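Local structure of variant surface glycoprotein MITat 1.13 (Trypanosoma brucei, 6Z8H) at residues R40-L45 and K115-A120; G121-L126 and A189-H194; K128-L133 and T159-D164. The protein probably forms part of the dense coat on the parasite surface, whose switching between antigenically distinct variants lets the trypanosome evade the immune response of its host. One frame throughout, in Å; residues are numbered along the deposited sequence.

Contact 1 (R40-L45 and K115-A120). With NAG (2-acetamido-2-deoxy-beta-D-glucopyranose), chain E.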
loop_
_atom_site.group_PDB
_atom_site.type_symbol
_atom_site.label_atom_id
_atom_site.label_comp_id
_atom_site.label_asym_id
_atom_site.label_seq_id
_atom_site.Cartn_x
_atom_site.Cartn_y
_atom_site.Cartn_z
ATOM N N ARG A 40 -1.925 17.826 -0.313
ATOM C CA ARG A 40 -0.499 17.962 -0.053
ATOM C C ARG A 40 0.049 16.679 0.548
ATOM O O ARG A 40 1.146 16.233 0.187
ATOM C CB ARG A 40 -0.217 19.155 0.867
ATOM C CG ARG A 40 1.279 19.446 0.935
ATOM C CD ARG A 40 1.674 20.442 2.026
ATOM N NE ARG A 40 0.985 21.725 1.923
ATOM C CZ ARG A 40 1.331 22.817 2.593
ATOM N NH1 ARG A 40 2.346 22.797 3.439
ATOM N NH2 ARG A 40 0.616 23.918 2.452
ATOM N N LEU A 41 -0.696 16.061 1.455
ATOM C CA LEU A 41 -0.211 14.852 2.112
ATOM C C LEU A 41 -0.088 13.692 1.123
ATOM O O LEU A 41 0.888 12.911 1.166
ATOM C CB LEU A 41 -1.145 14.482 3.260
ATOM C CG LEU A 41 -0.646 13.432 4.258
ATOM C CD1 LEU A 41 0.728 13.833 4.821
ATOM C CD2 LEU A 41 -1.657 13.168 5.375
ATOM N N LEU A 42 -1.039 13.583 0.190
ATOM C CA LEU A 42 -0.950 12.557 -0.840
ATOM C C LEU A 42 0.157 12.874 -1.838
ATOM O O LEU A 42 0.805 11.955 -2.351
ATOM C CB LEU A 42 -2.283 12.429 -1.566
ATOM C CG LEU A 42 -3.410 11.799 -0.779
ATOM C CD1 LEU A 42 -4.724 11.907 -1.550
ATOM C CD2 LEU A 42 -3.135 10.334 -0.490
ATOM N N LYS A 43 0.421 14.156 -2.109
ATOM C CA LYS A 43 1.556 14.517 -2.959
ATOM C C LYS A 43 2.882 14.182 -2.290
ATOM O O LYS A 43 3.826 13.736 -2.956
ATOM C CB LYS A 43 1.496 16.010 -3.298
ATOM C CG LYS A 43 0.659 16.321 -4.533
ATOM C CD LYS A 43 0.582 17.815 -4.835
ATOM C CE LYS A 43 -0.698 18.117 -5.598
ATOM N NZ LYS A 43 -0.637 19.371 -6.418
ATOM N N ARG A 44 2.987 14.398 -0.980
ATOM C CA ARG A 44 4.188 14.007 -0.257
ATOM C C ARG A 44 4.352 12.490 -0.242
ATOM O O ARG A 44 5.467 11.967 -0.418
ATOM C CB ARG A 44 4.138 14.546 1.158
ATOM C CG ARG A 44 4.195 16.063 1.255
ATOM C CD ARG A 44 4.102 16.471 2.699
ATOM N NE ARG A 44 5.256 16.013 3.469
ATOM C CZ ARG A 44 5.238 15.806 4.783
ATOM N NH1 ARG A 44 4.119 16.003 5.483
ATOM N NH2 ARG A 44 6.325 15.415 5.421
ATOM N N LEU A 45 3.263 11.760 -0.045
ATOM C CA LEU A 45 3.336 10.307 -0.121
ATOM C C LEU A 45 3.852 9.863 -1.483
ATOM O O LEU A 45 4.677 8.935 -1.581
ATOM C CB LEU A 45 1.957 9.710 0.100
ATOM C CG LEU A 45 1.887 8.176 0.022
ATOM C CD1 LEU A 45 2.810 7.547 1.063
ATOM C CD2 LEU A 45 0.482 7.688 0.197
ATOM N N LYS A 115 -0.958 4.910 6.976
ATOM C CA LYS A 115 -1.205 6.019 7.896
ATOM C C LYS A 115 -1.645 7.279 7.160
ATOM O O LYS A 115 -2.556 7.980 7.616
ATOM C CB LYS A 115 0.047 6.217 8.749
ATOM C CG LYS A 115 0.206 5.139 9.808
ATOM C CD LYS A 115 1.577 5.142 10.442
ATOM C CE LYS A 115 1.671 4.157 11.596
ATOM N NZ LYS A 115 2.821 4.486 12.478
ATOM N N ILE A 116 -1.078 7.556 5.992
ATOM C CA ILE A 116 -1.489 8.716 5.206
ATOM C C ILE A 116 -2.894 8.532 4.657
ATOM O O ILE A 116 -3.683 9.480 4.656
ATOM C CB ILE A 116 -0.469 9.010 4.088
ATOM C CG1 ILE A 116 0.756 9.741 4.636
ATOM C CG2 ILE A 116 -1.139 9.776 2.956
ATOM C CD1 ILE A 116 1.838 9.958 3.637
ATOM N N GLU A 117 -3.230 7.340 4.159
ATOM C CA GLU A 117 -4.563 7.119 3.606
ATOM C C GLU A 117 -5.641 7.176 4.694
ATOM O O GLU A 117 -6.729 7.711 4.453
ATOM C CB GLU A 117 -4.612 5.796 2.828
ATOM C CG GLU A 117 -3.797 5.829 1.529
ATOM C CD GLU A 117 -4.422 6.699 0.425
ATOM O OE1 GLU A 117 -5.404 7.430 0.690
ATOM O OE2 GLU A 117 -3.895 6.625 -0.712
ATOM N N GLU A 118 -5.344 6.701 5.917
ATOM C CA GLU A 118 -6.289 6.864 7.019
ATOM C C GLU A 118 -6.516 8.339 7.321
ATOM O O GLU A 118 -7.659 8.768 7.513
ATOM C CB GLU A 118 -5.802 6.116 8.267
ATOM C CG GLU A 118 -6.805 6.190 9.414
ATOM C CD GLU A 118 -6.452 5.346 10.610
ATOM O OE1 GLU A 118 -5.566 4.484 10.490
ATOM O OE2 GLU A 118 -7.052 5.495 11.683
ATOM N N ALA A 119 -5.446 9.138 7.375
ATOM C CA ALA A 119 -5.612 10.567 7.625
ATOM C C ALA A 119 -6.378 11.243 6.502
ATOM O O ALA A 119 -7.191 12.136 6.763
ATOM C CB ALA A 119 -4.243 11.212 7.821
ATOM N N ALA A 120 -6.190 10.784 5.266
ATOM C CA ALA A 120 -6.895 11.333 4.114
ATOM C C ALA A 120 -8.386 11.083 4.228
ATOM O O ALA A 120 -9.193 11.959 3.893
ATOM C CB ALA A 120 -6.344 10.695 2.832
HETATM C C1 NAG E . -6.359 7.649 14.180
HETATM C C2 NAG E . -5.455 6.421 14.660
HETATM C C3 NAG E . -6.254 5.319 15.235
HETATM C C4 NAG E . -7.217 5.869 16.260
HETATM C C5 NAG E . -7.963 7.011 15.617
HETATM C C6 NAG E . -8.979 7.613 16.557
HETATM C C7 NAG E . -3.261 5.868 13.695
HETATM C C8 NAG E . -2.584 5.431 12.460
HETATM N N2 NAG E . -4.582 6.015 13.548
HETATM O O3 NAG E . -5.399 4.396 15.865
HETATM O O4 NAG E . -8.031 4.781 16.397
HETATM O O5 NAG E . -7.084 8.020 15.291
HETATM O O6 NAG E . -9.887 8.367 15.809
HETATM O O7 NAG E . -2.660 6.001 14.690
#

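Contact 2 (G121-L126 and A189-H194). With NAG (2-acetamido-2-deoxy-beta-D-glucopyranose), chain I.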
loop_
_atom_site.group_PDB
_atom_site.type_symbol
_atom_site.label_atom_id
_atom_site.label_comp_id
_atom_site.label_asym_id
_atom_site.label_seq_id
_atom_site.Cartn_x
_atom_site.Cartn_y
_atom_site.Cartn_z
ATOM N N GLY A 121 -8.770 9.927 4.758
ATOM C CA GLY A 121 -10.181 9.675 5.001
ATOM C C GLY A 121 -10.763 10.649 6.015
ATOM O O GLY A 121 -11.884 11.166 5.849
ATOM N N VAL A 122 -10.024 10.908 7.095
ATOM C CA VAL A 122 -10.484 11.931 8.027
ATOM C C VAL A 122 -10.624 13.274 7.319
ATOM O O VAL A 122 -11.618 13.990 7.529
ATOM C CB VAL A 122 -9.605 12.000 9.290
ATOM C CG1 VAL A 122 -10.164 13.033 10.270
ATOM C CG2 VAL A 122 -9.544 10.659 9.960
ATOM N N TYR A 123 -9.652 13.655 6.466
ATOM C CA TYR A 123 -9.790 14.931 5.755
ATOM C C TYR A 123 -11.044 14.964 4.881
ATOM O O TYR A 123 -11.625 16.036 4.683
ATOM C CB TYR A 123 -8.529 15.272 4.950
ATOM C CG TYR A 123 -7.394 15.764 5.809
ATOM C CD1 TYR A 123 -7.500 16.958 6.511
ATOM C CD2 TYR A 123 -6.171 15.085 5.865
ATOM C CE1 TYR A 123 -6.466 17.432 7.310
ATOM C CE2 TYR A 123 -5.137 15.550 6.661
ATOM C CZ TYR A 123 -5.264 16.745 7.338
ATOM O OH TYR A 123 -4.222 17.183 8.119
ATOM N N ASN A 124 -11.491 13.822 4.364
ATOM C CA ASN A 124 -12.730 13.822 3.604
ATOM C C ASN A 124 -13.851 14.358 4.467
ATOM O O ASN A 124 -14.648 15.211 4.041
ATOM C CB ASN A 124 -13.118 12.408 3.194
ATOM C CG ASN A 124 -12.242 11.850 2.121
ATOM O OD1 ASN A 124 -11.493 12.551 1.467
ATOM N ND2 ASN A 124 -12.377 10.556 1.904
ATOM N N THR A 125 -13.909 13.889 5.714
ATOM C CA THR A 125 -14.977 14.340 6.595
ATOM C C THR A 125 -14.779 15.800 6.989
ATOM O O THR A 125 -15.758 16.543 7.149
ATOM C CB THR A 125 -15.126 13.437 7.823
ATOM O OG1 THR A 125 -14.027 13.549 8.720
ATOM C CG2 THR A 125 -15.379 12.035 7.458
ATOM N N LEU A 126 -13.533 16.226 7.217
ATOM C CA LEU A 126 -13.292 17.639 7.520
ATOM C C LEU A 126 -13.772 18.549 6.397
ATOM O O LEU A 126 -14.283 19.641 6.668
ATOM C CB LEU A 126 -11.804 17.853 7.803
ATOM C CG LEU A 126 -11.350 17.204 9.118
ATOM C CD1 LEU A 126 -9.820 17.370 9.303
ATOM C CD2 LEU A 126 -12.104 17.706 10.324
ATOM N N ALA A 189 -2.163 20.100 9.012
ATOM C CA ALA A 189 -2.978 20.855 9.958
ATOM C C ALA A 189 -4.171 20.035 10.431
ATOM O O ALA A 189 -4.741 19.238 9.686
ATOM C CB ALA A 189 -3.463 22.169 9.333
ATOM N N LYS A 190 -4.584 20.286 11.676
ATOM C CA LYS A 190 -5.719 19.577 12.250
ATOM C C LYS A 190 -7.042 20.186 11.803
ATOM O O LYS A 190 -8.036 19.468 11.679
ATOM C CB LYS A 190 -5.621 19.623 13.773
ATOM C CG LYS A 190 -5.121 18.353 14.436
ATOM C CD LYS A 190 -5.086 18.538 15.950
ATOM C CE LYS A 190 -5.287 17.226 16.673
ATOM N NZ LYS A 190 -4.801 17.271 18.084
ATOM N N LEU A 191 -7.034 21.481 11.508
ATOM C CA LEU A 191 -8.184 22.231 10.997
ATOM C C LEU A 191 -9.358 22.455 11.964
ATOM O O LEU A 191 -9.752 23.599 12.196
ATOM C CB LEU A 191 -8.717 21.645 9.684
ATOM C CG LEU A 191 -7.635 21.430 8.610
ATOM C CD1 LEU A 191 -8.269 20.725 7.433
ATOM C CD2 LEU A 191 -7.014 22.739 8.161
ATOM N N ILE A 192 -9.955 21.400 12.506
ATOM C CA ILE A 192 -11.110 21.510 13.397
ATOM C C ILE A 192 -10.725 20.909 14.742
ATOM O O ILE A 192 -10.313 19.734 14.813
ATOM C CB ILE A 192 -12.357 20.824 12.808
ATOM C CG1 ILE A 192 -12.792 21.526 11.517
ATOM C CG2 ILE A 192 -13.458 20.785 13.844
ATOM C CD1 ILE A 192 -13.955 20.844 10.792
ATOM N N THR A 193 -10.792 21.734 15.788
ATOM C CA THR A 193 -10.658 21.291 17.166
ATOM C C THR A 193 -11.879 21.576 18.043
ATOM O O THR A 193 -11.974 21.010 19.138
ATOM C CB THR A 193 -9.440 21.963 17.816
ATOM O OG1 THR A 193 -9.521 23.385 17.658
ATOM C CG2 THR A 193 -8.189 21.515 17.159
ATOM N N HIS A 194 -12.807 22.431 17.609
ATOM C CA HIS A 194 -13.926 22.854 18.436
ATOM C C HIS A 194 -15.174 22.952 17.581
ATOM O O HIS A 194 -15.119 23.351 16.411
ATOM C CB HIS A 194 -13.655 24.210 19.099
ATOM C CG HIS A 194 -12.554 24.165 20.105
ATOM N ND1 HIS A 194 -11.229 24.279 19.754
ATOM C CD2 HIS A 194 -12.575 23.988 21.447
ATOM C CE1 HIS A 194 -10.479 24.189 20.837
ATOM N NE2 HIS A 194 -11.271 24.022 21.880
HETATM C C1 NAG I . -13.945 9.092 -1.105
HETATM C C2 NAG I . -13.274 8.970 -2.525
HETATM C C3 NAG I . -12.696 10.271 -2.941
HETATM C C4 NAG I . -13.766 11.349 -2.763
HETATM C C5 NAG I . -14.331 11.283 -1.348
HETATM C C6 NAG I . -15.387 12.387 -1.047
HETATM C C7 NAG I . -12.284 6.933 -3.382
HETATM C C8 NAG I . -11.074 6.035 -3.202
HETATM N N2 NAG I . -12.277 7.895 -2.498
HETATM O O3 NAG I . -12.391 10.099 -4.296
HETATM O O4 NAG I . -12.956 12.491 -2.872
HETATM O O5 NAG I . -14.963 10.046 -1.193
HETATM O O6 NAG I . -15.519 12.597 0.338
HETATM O O7 NAG I . -13.043 6.792 -4.234
#

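Contact 3 (K128-L133 and T159-D164). With NAG (2-acetamido-2-deoxy-beta-D-glucopyranose), chain F; BMA (beta-D-mannopyranose), chain C.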
loop_
_atom_site.group_PDB
_atom_site.type_symbol
_atom_site.label_atom_id
_atom_site.label_comp_id
_atom_site.label_asym_id
_atom_site.label_seq_id
_atom_site.Cartn_x
_atom_site.Cartn_y
_atom_site.Cartn_z
ATOM N N LYS A 128 -16.378 17.763 4.489
ATOM C CA LYS A 128 -17.849 17.694 4.599
ATOM C C LYS A 128 -18.302 18.727 5.652
ATOM O O LYS A 128 -19.398 19.179 5.587
ATOM C CB LYS A 128 -18.231 16.286 5.063
ATOM C CG LYS A 128 -17.991 15.124 4.104
ATOM C CD LYS A 128 -18.634 15.215 2.816
ATOM C CE LYS A 128 -18.620 13.889 2.092
ATOM N NZ LYS A 128 -19.241 14.034 0.775
ATOM N N LEU A 129 -17.482 19.020 6.628
ATOM C CA LEU A 129 -17.858 19.866 7.750
ATOM C C LEU A 129 -17.350 21.300 7.644
ATOM O O LEU A 129 -17.681 22.114 8.508
ATOM C CB LEU A 129 -17.330 19.244 9.043
ATOM C CG LEU A 129 -17.868 17.857 9.392
ATOM C CD1 LEU A 129 -17.215 17.344 10.634
ATOM C CD2 LEU A 129 -19.378 17.915 9.584
ATOM N N GLU A 130 -16.611 21.634 6.581
ATOM C CA GLU A 130 -15.911 22.912 6.499
ATOM C C GLU A 130 -16.857 24.099 6.583
ATOM O O GLU A 130 -16.478 25.149 7.115
ATOM C CB GLU A 130 -15.092 22.965 5.189
ATOM C CG GLU A 130 -15.999 22.798 3.951
ATOM C CD GLU A 130 -15.304 22.851 2.599
ATOM O OE1 GLU A 130 -14.124 22.438 2.488
ATOM O OE2 GLU A 130 -15.962 23.294 1.629
ATOM N N ARG A 131 -18.093 23.968 6.096
ATOM C CA ARG A 131 -19.083 25.070 6.011
ATOM C C ARG A 131 -20.039 24.941 7.184
ATOM O O ARG A 131 -21.017 25.617 7.138
ATOM C CB ARG A 131 -19.993 25.013 4.785
ATOM C CG ARG A 131 -19.377 25.002 3.398
ATOM C CD ARG A 131 -18.544 26.191 3.010
ATOM N NE ARG A 131 -18.338 26.329 1.575
ATOM C CZ ARG A 131 -19.293 26.403 0.658
ATOM N NH1 ARG A 131 -20.562 26.363 1.010
ATOM N NH2 ARG A 131 -18.992 26.524 -0.610
ATOM N N GLY A 132 -19.769 24.097 8.163
ATOM C CA GLY A 132 -20.647 23.908 9.287
ATOM C C GLY A 132 -21.724 22.881 9.026
ATOM O O GLY A 132 -21.752 22.170 8.015
ATOM N N LEU A 133 -22.654 22.817 9.976
ATOM C CA LEU A 133 -23.706 21.805 9.969
ATOM C C LEU A 133 -25.092 22.458 10.050
ATOM O O LEU A 133 -26.042 21.862 10.571
ATOM C CB LEU A 133 -23.506 20.787 11.087
ATOM C CG LEU A 133 -22.520 19.650 10.748
ATOM C CD1 LEU A 133 -22.340 18.769 11.879
ATOM C CD2 LEU A 133 -23.058 18.944 9.532
ATOM N N THR A 159 -27.038 19.197 7.696
ATOM C CA THR A 159 -26.614 19.127 6.304
ATOM C C THR A 159 -25.100 19.274 6.218
ATOM O O THR A 159 -24.533 20.239 6.742
ATOM C CB THR A 159 -27.244 20.258 5.499
ATOM O OG1 THR A 159 -28.658 20.293 5.726
ATOM C CG2 THR A 159 -26.994 20.059 4.031
ATOM N N ILE A 160 -24.444 18.314 5.566
ATOM C CA ILE A 160 -23.014 18.391 5.329
ATOM C C ILE A 160 -22.753 19.007 3.961
ATOM O O ILE A 160 -23.620 19.029 3.093
ATOM C CB ILE A 160 -22.312 17.014 5.501
ATOM C CG1 ILE A 160 -22.672 16.043 4.373
ATOM C CG2 ILE A 160 -22.647 16.447 6.855
ATOM C CD1 ILE A 160 -21.918 14.725 4.361
ATOM N N HIS A 161 -21.496 19.392 3.722
ATOM C CA HIS A 161 -21.091 20.009 2.466
ATOM C C HIS A 161 -20.813 18.910 1.457
ATOM O O HIS A 161 -20.075 17.966 1.753
ATOM C CB HIS A 161 -19.820 20.830 2.698
ATOM C CG HIS A 161 -19.295 21.523 1.476
ATOM N ND1 HIS A 161 -20.012 22.484 0.794
ATOM C CD2 HIS A 161 -18.104 21.418 0.838
ATOM C CE1 HIS A 161 -19.290 22.929 -0.219
ATOM N NE2 HIS A 161 -18.129 22.300 -0.215
ATOM N N THR A 162 -21.398 19.031 0.265
ATOM C CA THR A 162 -21.336 17.982 -0.743
ATOM C C THR A 162 -20.491 18.309 -1.973
ATOM O O THR A 162 -20.224 17.409 -2.774
ATOM C CB THR A 162 -22.753 17.622 -1.204
ATOM O OG1 THR A 162 -23.329 18.728 -1.902
ATOM C CG2 THR A 162 -23.629 17.283 -0.001
ATOM N N ALA A 163 -20.070 19.548 -2.161
ATOM C CA ALA A 163 -19.356 19.887 -3.382
ATOM C C ALA A 163 -17.974 19.245 -3.414
ATOM O O ALA A 163 -17.337 19.017 -2.379
ATOM C CB ALA A 163 -19.206 21.400 -3.503
ATOM N N ASP A 164 -17.506 18.966 -4.626
ATOM C CA ASP A 164 -16.124 18.560 -4.790
ATOM C C ASP A 164 -15.201 19.691 -4.350
ATOM O O ASP A 164 -15.610 20.841 -4.183
ATOM C CB ASP A 164 -15.814 18.255 -6.253
ATOM C CG ASP A 164 -16.595 17.083 -6.783
ATOM O OD1 ASP A 164 -17.043 16.247 -5.969
ATOM O OD2 ASP A 164 -16.736 16.996 -8.028
HETATM C C1 NAG F . -13.558 13.388 -4.031
HETATM C C2 NAG F . -12.857 14.745 -3.924
HETATM C C3 NAG F . -13.400 15.643 -5.006
HETATM C C4 NAG F . -13.189 14.964 -6.335
HETATM C C5 NAG F . -13.850 13.574 -6.298
HETATM C C6 NAG F . -13.746 12.767 -7.560
HETATM C C7 NAG F . -12.049 15.297 -1.698
HETATM C C8 NAG F . -12.375 15.842 -0.362
HETATM N N2 NAG F . -12.948 15.306 -2.604
HETATM O O3 NAG F . -12.701 16.874 -4.892
HETATM O O4 NAG F . -13.804 15.588 -7.448
HETATM O O5 NAG F . -13.332 12.853 -5.282
HETATM O O6 NAG F . -12.388 12.616 -7.933
HETATM O O7 NAG F . -11.006 14.822 -1.900
HETATM C C1 BMA C . -12.696 16.387 -8.327
HETATM C C2 BMA C . -13.394 16.862 -9.545
HETATM C C3 BMA C . -12.310 17.465 -10.410
HETATM C C4 BMA C . -11.570 18.481 -9.615
HETATM C C5 BMA C . -11.013 17.875 -8.377
HETATM C C6 BMA C . -10.326 18.878 -7.557
HETATM O O2 BMA C . -14.382 17.831 -9.274
HETATM O O3 BMA C . -12.895 18.033 -11.531
HETATM O O4 BMA C . -10.488 18.936 -10.390
HETATM O O5 BMA C . -12.062 17.325 -7.607
HETATM O O6 BMA C . -9.936 18.300 -6.402
#

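Contact 1 (R40-L45 and K115-A120)
I116 carries the largest share of a meeting between two long antiparallel helices, at an angle of 165° between short axes 10.1 Å apart. Its CB points at the other helix and its two branches part there. CG2, anti to the backbone N, reaches 3.9 Å to L41 CG and also touches a methyl of L42 and one of L45. CG1, anti to the carbonyl carbon, passes beside L41 CG and CD1 and carries the chain on, fully extended, so that the tip CD1 lands 3.5 Å from L45 CB. I116 and L45 thus run alongside each other with tips pointing opposite ways, whereas L41 meets I116 at a slant. A beta-branched residue suits the place, since its two branches spread over L41, L42 and L45. A119 presents only a methyl to L41 CD2, at 4.1 Å. At the margin the bent chain of E117 brings its carboxylate across L42 CD2 without any polar partner in 40-45. E118 points elsewhere: its OE2 accepts a bent hydrogen bond of 3.1 Å from NAG (chain E) N2 (N-H...O angle 140°) and another from N124 ND2 of the second subunit. The contact joins helix 34-75 to helix 78-129, the long antiparallel pair of the VSG N-terminal domain; helix 260-273 covers I116 through A264 and L268, and the second subunit packs against E117 and E118.

Contact 2 (G121-L126 and A189-H194)
Y123 turns the edge of its ring to L191, whose CD1 methyl sits 3.8 Å from Y123 CE1 near the ring plane. Here the long helix 78-129 of the VSG helical pair meets the irregular segment that leads into strand 194-202 of the five-stranded antiparallel sheet, so the contact ties the helical bundle to the sheet. A tyrosine suits this place: its ring edge packs on a leucine while its hydroxyl reaches the backbone beyond. L191 is the centre of a classic gamma turn (phi 69°, psi -58°, I192 N to K190 O 2.8 Å), which turns its side chain toward the helix. One turn on, L126 divides its branches. CD1 lies 3.6 Å from K190 O and also near L191 CD1, while CD2 meets I192 CD1 at 3.7 Å, the two side chains lying antiparallel. K190 directs its CB away from the helix, and its NZ forms a salt bridge with D255. Farther along, T193 and H194 both face S229 in a classic beta bulge. The polar link between the segments is short: Y123 OH donates to A189 O at 2.6 Å, in the plane of its own ring but 30° above the plane of the carbonyl.

Contact 3 (K128-L133 and T159-D164)
The imidazole of H161 carries the R131 CG methylene over one face, a CH-pi contact 4.1 Å from the ring centroid, and A163 N lies over the centre of the opposite face, 3.8 Å above the plane. The guanidinium of R131, brought back by a bend at chi2 (-61°), sets a face over H161 CE1, with CZ 3.6 Å from that atom and the two planes 41° apart. E130 comes obliquely: its OE2 is 3.0 Å from H161 NE2, but the angle is too poor for a hydrogen bond. The backbone makes the firm link, H161 N giving a nearly straight bond of 2.8 Å to a lone pair of K128 O, next to the type I turn from L129 to G132. H161 O is buried without a polar partner. G132 (phi 86°) has backbone angles at which a CB would jam against the preceding carbonyl. L133 CD2 lies 3.7 Å from I160 CG2, side by side, while K128, bent at chi2, lays CD 3.7 Å from I160 CD1. D164 OD2 accepts a hydrogen bond from BMA O2 at 2.8 Å. Opposing influences act on H161: E130 would probably stabilise a protonated ring, and R131 would oppose it.

Overall arrangement
All three contacts follow one another along the C-terminal part of helix 78-129 and the chain just beyond it. Contact 1 holds the helix against helix 34-75; contacts 2 and 3 use the two ends of the same connection, between strands 152-155 and 194-202, so the series runs from the helical bundle to the sheet. The centres of contacts 1 and 2 are about 13 Å apart, those of contacts 2 and 3 about 12 Å, and those of contacts 1 and 3 about 21 Å. Contact 3 lies nested in the loop closed by contact 2 and touches it where I192 CD1 meets L129 CB at 4.1 Å. Each also reaches the second subunit and adjoins glycan attached to the protein: E118, N124 and D164 all border sugars.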